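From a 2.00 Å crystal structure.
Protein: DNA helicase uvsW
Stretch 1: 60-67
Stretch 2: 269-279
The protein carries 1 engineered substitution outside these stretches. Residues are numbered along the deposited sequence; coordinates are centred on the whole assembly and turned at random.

Stretch 1 (60-67) LPFGLVGQ
Stretch 2 (269-279) IMQYVGMFGEI

This is a close glycine-mediated packing of a short 3-10 turn against the last turns of a helix, sealed on one flank by a leucine and tied by backbone contacts rather than strong polar bonds. Stretch 1 leaves a strand at Leu-60 and Pro-61 and turns through a 3-10 segment, Phe-62 to Leu-64, closed by Leu-64 N to Pro-61 O at 3.0 Å; helical phi/psi angles continue through Gln-67. Stretch 2 is helical to Phe-276, and Gly-277 then breaks out at phi/psi 97/177, where any CB would jam against the preceding carbonyl oxygen.

The register is set by Gly-63 and Gly-274, whose CA atoms lie 4.0 Å apart. Gly-63, at -50/-19, lies over two carbonyls of the helix end: its CA makes a CA-H...O contact of 3.0 Å with Val-273 O, and its N gives a weak hydrogen bond to Gly-274 O (3.4 Å, 134°). Val-273 O also accepts the helical bond from Gly-277 N at 2.8 Å. A CB on Gly-63 would fall 1.8 Å from Val-273 O, so only glycine fits this approach. Gly-274 leaves room for its neighbours: an ideal CB would be 3.1 Å from Pro-61 CG and 3.0 Å from Leu-64 CD1. Pro-61, C-gamma endo, points toward the helix and brings CB to 3.3 Å from Gly-274 O.

Leu-64 (chi1 m, chi2 t) starts sideways, but its end reaches the helix. CG sits 3.6 Å from Gly-274 CA, while CD2 meets Val-273 CG2 at 3.1 Å, a tight contact, and Met-270 CG at 3.7 Å. Val-273 is m; Met-270, partly exposed, is t, t with chi3 -115°, between wells.

Glu-278 starts sideways, but its end comes nearer (chi -91°, 117°, 60°, the first two between wells), bringing OE2 to 4.0 Å from Gly-66 CA, where a CB would clash with that oxygen. Together the stretches bury 394 Å², both sides summed.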

ATOM      1  N   LEU A  60     -12.053   3.013   9.393  1.00 23.32           N
ATOM      2  CA  LEU A  60     -11.555   1.690   9.039  1.00 23.39           C
ATOM      3  C   LEU A  60     -10.530   1.796   7.907  1.00 24.08           C
ATOM      4  O   LEU A  60     -10.743   2.526   6.935  1.00 24.07           O
ATOM      5  CB  LEU A  60     -12.716   0.816   8.582  1.00 21.21           C
ATOM      6  CG  LEU A  60     -12.350  -0.594   8.136  1.00 19.90           C
ATOM      7  CD1 LEU A  60     -12.274  -1.508   9.344  1.00 18.53           C
ATOM      8  CD2 LEU A  60     -13.388  -1.089   7.155  1.00 18.07           C
ATOM      9  N   PRO A  61      -9.396   1.090   8.019  1.00 24.32           N
ATOM     10  CA  PRO A  61      -8.457   1.223   6.904  1.00 24.14           C
ATOM     11  C   PRO A  61      -9.142   0.919   5.563  1.00 23.48           C
ATOM     12  O   PRO A  61      -9.870  -0.070   5.426  1.00 20.92           O
ATOM     13  CB  PRO A  61      -7.321   0.254   7.268  1.00 23.34           C
ATOM     14  CG  PRO A  61      -7.849  -0.566   8.404  1.00 25.13           C
ATOM     15  CD  PRO A  61      -8.796   0.336   9.129  1.00 24.03           C
ATOM     16  N   PHE A  62      -8.916   1.809   4.597  1.00 22.37           N
ATOM     17  CA  PHE A  62      -9.503   1.731   3.259  1.00 20.79           C
ATOM     18  C   PHE A  62      -9.514   0.327   2.662  1.00 20.68           C
ATOM     19  O   PHE A  62     -10.562  -0.171   2.248  1.00 21.33           O
ATOM     20  CB  PHE A  62      -8.745   2.678   2.327  1.00 20.89           C
ATOM     21  CG  PHE A  62      -9.538   3.148   1.143  1.00 19.19           C
ATOM     22  CD1 PHE A  62      -9.835   4.497   0.991  1.00 20.91           C
ATOM     23  CD2 PHE A  62      -9.952   2.259   0.160  1.00 22.00           C
ATOM     24  CE1 PHE A  62     -10.530   4.954  -0.131  1.00 19.57           C
ATOM     25  CE2 PHE A  62     -10.649   2.706  -0.970  1.00 20.07           C
ATOM     26  CZ  PHE A  62     -10.935   4.055  -1.112  1.00 19.20           C
ATOM     27  N   GLY A  63      -8.344  -0.306   2.629  1.00 20.53           N
ATOM     28  CA  GLY A  63      -8.216  -1.638   2.068  1.00 19.28           C
ATOM     29  C   GLY A  63      -9.179  -2.711   2.537  1.00 20.43           C
ATOM     30  O   GLY A  63      -9.341  -3.717   1.853  1.00 19.48           O
ATOM     31  N   LEU A  64      -9.825  -2.507   3.684  1.00 21.59           N
ATOM     32  CA  LEU A  64     -10.755  -3.497   4.238  1.00 21.49           C
ATOM     33  C   LEU A  64     -12.241  -3.286   3.921  1.00 22.76           C
ATOM     34  O   LEU A  64     -13.096  -4.048   4.380  1.00 22.57           O
ATOM     35  CB  LEU A  64     -10.565  -3.574   5.759  1.00 20.46           C
ATOM     36  CG  LEU A  64      -9.295  -4.260   6.270  1.00 18.28           C
ATOM     37  CD1 LEU A  64      -9.038  -3.870   7.713  1.00 16.29           C
ATOM     38  CD2 LEU A  64      -9.445  -5.767   6.125  1.00 15.55           C
ATOM     39  N   VAL A  65     -12.554  -2.262   3.136  1.00 24.51           N
ATOM     40  CA  VAL A  65     -13.941  -1.986   2.789  1.00 26.77           C
ATOM     41  C   VAL A  65     -14.644  -3.231   2.247  1.00 27.82           C
ATOM     42  O   VAL A  65     -15.772  -3.536   2.633  1.00 29.38           O
ATOM     43  CB  VAL A  65     -14.031  -0.858   1.735  1.00 27.92           C
ATOM     44  CG1 VAL A  65     -15.480  -0.575   1.390  1.00 29.37           C
ATOM     45  CG2 VAL A  65     -13.380   0.396   2.269  1.00 29.82           C
ATOM     46  N   GLY A  66     -13.968  -3.951   1.358  1.00 28.42           N
ATOM     47  CA  GLY A  66     -14.552  -5.140   0.768  1.00 30.25           C
ATOM     48  C   GLY A  66     -15.004  -6.211   1.742  1.00 31.53           C
ATOM     49  O   GLY A  66     -15.937  -6.965   1.452  1.00 31.95           O
ATOM     50  N   GLN A  67     -14.339  -6.279   2.891  1.00 32.60           N
ATOM     51  CA  GLN A  67     -14.649  -7.261   3.928  1.00 32.53           C
ATOM     52  C   GLN A  67     -15.936  -6.957   4.688  1.00 30.98           C
ATOM     53  O   GLN A  67     -16.499  -7.840   5.328  1.00 30.79           O
ATOM     54  CB  GLN A  67     -13.508  -7.315   4.936  1.00 35.92           C
ATOM     55  CG  GLN A  67     -12.158  -7.551   4.317  1.00 40.32           C
ATOM     56  CD  GLN A  67     -11.963  -8.987   3.911  1.00 43.95           C
ATOM     57  OE1 GLN A  67     -12.714  -9.522   3.091  1.00 45.61           O
ATOM     58  NE2 GLN A  67     -10.951  -9.629   4.489  1.00 45.14           N
ATOM     59  N   ILE A 269      -3.213 -10.936   9.086  1.00 30.86           N
ATOM     60  CA  ILE A 269      -3.374 -10.757   7.637  1.00 29.90           C
ATOM     61  C   ILE A 269      -4.325  -9.597   7.340  1.00 29.80           C
ATOM     62  O   ILE A 269      -4.214  -8.915   6.321  1.00 29.26           O
ATOM     63  CB  ILE A 269      -3.947 -12.029   6.957  1.00 30.47           C
ATOM     64  CG1 ILE A 269      -4.151 -11.780   5.459  1.00 29.38           C
ATOM     65  CG2 ILE A 269      -5.276 -12.422   7.597  1.00 30.56           C
ATOM     66  CD1 ILE A 269      -2.870 -11.512   4.691  1.00 29.40           C
ATOM     67  N   MET A 270      -5.258  -9.383   8.258  1.00 29.20           N
ATOM     68  CA  MET A 270      -6.259  -8.339   8.133  1.00 27.91           C
ATOM     69  C   MET A 270      -5.685  -6.919   8.001  1.00 25.50           C
ATOM     70  O   MET A 270      -6.219  -6.106   7.248  1.00 23.72           O
ATOM     71  CB  MET A 270      -7.204  -8.429   9.330  1.00 29.37           C
ATOM     72  CG  MET A 270      -8.488  -7.655   9.186  1.00 33.26           C
ATOM     73  SD  MET A 270      -9.717  -8.208  10.383  1.00 36.96           S
ATOM     74  CE  MET A 270     -10.984  -8.896   9.288  1.00 32.66           C
ATOM     75  N   GLN A 271      -4.605  -6.610   8.711  1.00 24.01           N
ATOM     76  CA  GLN A 271      -4.060  -5.264   8.601  1.00 24.91           C
ATOM     77  C   GLN A 271      -3.125  -5.054   7.418  1.00 23.86           C
ATOM     78  O   GLN A 271      -2.674  -3.935   7.175  1.00 24.04           O
ATOM     79  CB  GLN A 271      -3.388  -4.810   9.907  1.00 25.34           C
ATOM     80  CG  GLN A 271      -2.202  -5.599  10.368  1.00 27.02           C
ATOM     81  CD  GLN A 271      -1.534  -4.961  11.587  1.00 28.38           C
ATOM     82  OE1 GLN A 271      -0.749  -5.607  12.280  1.00 28.35           O
ATOM     83  NE2 GLN A 271      -1.836  -3.682  11.842  1.00 27.44           N
ATOM     84  N   TYR A 272      -2.837  -6.119   6.674  1.00 22.67           N
ATOM     85  CA  TYR A 272      -1.996  -5.978   5.495  1.00 21.71           C
ATOM     86  C   TYR A 272      -2.926  -5.626   4.341  1.00 20.48           C
ATOM     87  O   TYR A 272      -2.563  -4.851   3.463  1.00 21.18           O
ATOM     88  CB  TYR A 272      -1.199  -7.264   5.210  1.00 22.04           C
ATOM     89  CG  TYR A 272      -0.122  -7.539   6.251  1.00 24.02           C
ATOM     90  CD1 TYR A 272      -0.448  -8.093   7.491  1.00 24.81           C
ATOM     91  CD2 TYR A 272       1.212  -7.184   6.022  1.00 24.37           C
ATOM     92  CE1 TYR A 272       0.522  -8.282   8.480  1.00 24.86           C
ATOM     93  CE2 TYR A 272       2.190  -7.369   7.003  1.00 25.10           C
ATOM     94  CZ  TYR A 272       1.835  -7.918   8.233  1.00 26.96           C
ATOM     95  OH  TYR A 272       2.782  -8.088   9.224  1.00 27.26           O
ATOM     96  N   VAL A 273      -4.140  -6.174   4.348  1.00 20.10           N
ATOM     97  CA  VAL A 273      -5.095  -5.848   3.291  1.00 19.66           C
ATOM     98  C   VAL A 273      -5.685  -4.474   3.606  1.00 19.08           C
ATOM     99  O   VAL A 273      -6.126  -3.753   2.715  1.00 18.05           O
ATOM    100  CB  VAL A 273      -6.230  -6.900   3.175  1.00 20.60           C
ATOM    101  CG1 VAL A 273      -5.636  -8.297   3.150  1.00 21.91           C
ATOM    102  CG2 VAL A 273      -7.198  -6.760   4.306  1.00 23.02           C
ATOM    103  N   GLY A 274      -5.675  -4.114   4.888  1.00 18.75           N
ATOM    104  CA  GLY A 274      -6.175  -2.812   5.291  1.00 18.51           C
ATOM    105  C   GLY A 274      -5.205  -1.733   4.834  1.00 19.07           C
ATOM    106  O   GLY A 274      -5.597  -0.606   4.556  1.00 19.41           O
ATOM    107  N   MET A 275      -3.927  -2.089   4.745  1.00 20.50           N
ATOM    108  CA  MET A 275      -2.892  -1.156   4.323  1.00 20.79           C
ATOM    109  C   MET A 275      -2.607  -1.212   2.822  1.00 21.50           C
ATOM    110  O   MET A 275      -2.300  -0.190   2.216  1.00 22.32           O
ATOM    111  CB  MET A 275      -1.593  -1.435   5.085  1.00 21.23           C
ATOM    112  CG  MET A 275      -0.380  -0.628   4.609  1.00 23.84           C
ATOM    113  SD  MET A 275      -0.546   1.159   4.858  1.00 28.16           S
ATOM    114  CE  MET A 275       1.130   1.621   5.260  1.00 28.14           C
ATOM    115  N   PHE A 276      -2.724  -2.397   2.224  1.00 21.90           N
ATOM    116  CA  PHE A 276      -2.419  -2.573   0.806  1.00 23.18           C
ATOM    117  C   PHE A 276      -3.530  -2.973  -0.171  1.00 23.41           C
ATOM    118  O   PHE A 276      -3.300  -2.983  -1.378  1.00 26.49           O
ATOM    119  CB  PHE A 276      -1.282  -3.590   0.660  1.00 21.90           C
ATOM    120  CG  PHE A 276       0.006  -3.155   1.290  1.00 21.25           C
ATOM    121  CD1 PHE A 276       0.456  -3.755   2.462  1.00 19.52           C
ATOM    122  CD2 PHE A 276       0.758  -2.127   0.723  1.00 19.28           C
ATOM    123  CE1 PHE A 276       1.633  -3.336   3.068  1.00 20.02           C
ATOM    124  CE2 PHE A 276       1.935  -1.699   1.318  1.00 19.24           C
ATOM    125  CZ  PHE A 276       2.377  -2.302   2.496  1.00 20.16           C
ATOM    126  N   GLY A 277      -4.712  -3.320   0.324  1.00 24.11           N
ATOM    127  CA  GLY A 277      -5.786  -3.724  -0.570  1.00 22.75           C
ATOM    128  C   GLY A 277      -5.908  -5.232  -0.724  1.00 23.41           C
ATOM    129  O   GLY A 277      -5.108  -5.999  -0.178  1.00 22.61           O
ATOM    130  N   GLU A 278      -6.910  -5.670  -1.477  1.00 25.39           N
ATOM    131  CA  GLU A 278      -7.120  -7.097  -1.692  1.00 29.70           C
ATOM    132  C   GLU A 278      -5.959  -7.767  -2.409  1.00 29.25           C
ATOM    133  O   GLU A 278      -5.212  -7.126  -3.150  1.00 29.08           O
ATOM    134  CB  GLU A 278      -8.408  -7.342  -2.479  1.00 31.23           C
ATOM    135  CG  GLU A 278      -9.615  -7.533  -1.592  1.00 37.91           C
ATOM    136  CD  GLU A 278     -10.655  -6.457  -1.793  1.00 41.29           C
ATOM    137  OE1 GLU A 278     -11.155  -6.329  -2.931  1.00 43.11           O
ATOM    138  OE2 GLU A 278     -10.975  -5.745  -0.813  1.00 45.04           O
ATOM    139  N   ILE A 279      -5.826  -9.068  -2.188  1.00 28.39           N
ATOM    140  CA  ILE A 279      -4.756  -9.854  -2.780  1.00 30.39           C
ATOM    141  C   ILE A 279      -5.030 -10.226  -4.231  1.00 32.05           C
ATOM    142  O   ILE A 279      -6.162 -10.531  -4.597  1.00 32.71           O
ATOM    143  CB  ILE A 279      -4.544 -11.145  -1.983  1.00 30.81           C
ATOM    144  CG1 ILE A 279      -4.147 -10.804  -0.545  1.00 32.02           C
ATOM    145  CG2 ILE A 279      -3.508 -12.013  -2.669  1.00 31.17           C
ATOM    146  CD1 ILE A 279      -4.085 -12.001   0.391  1.00 31.42           C
TER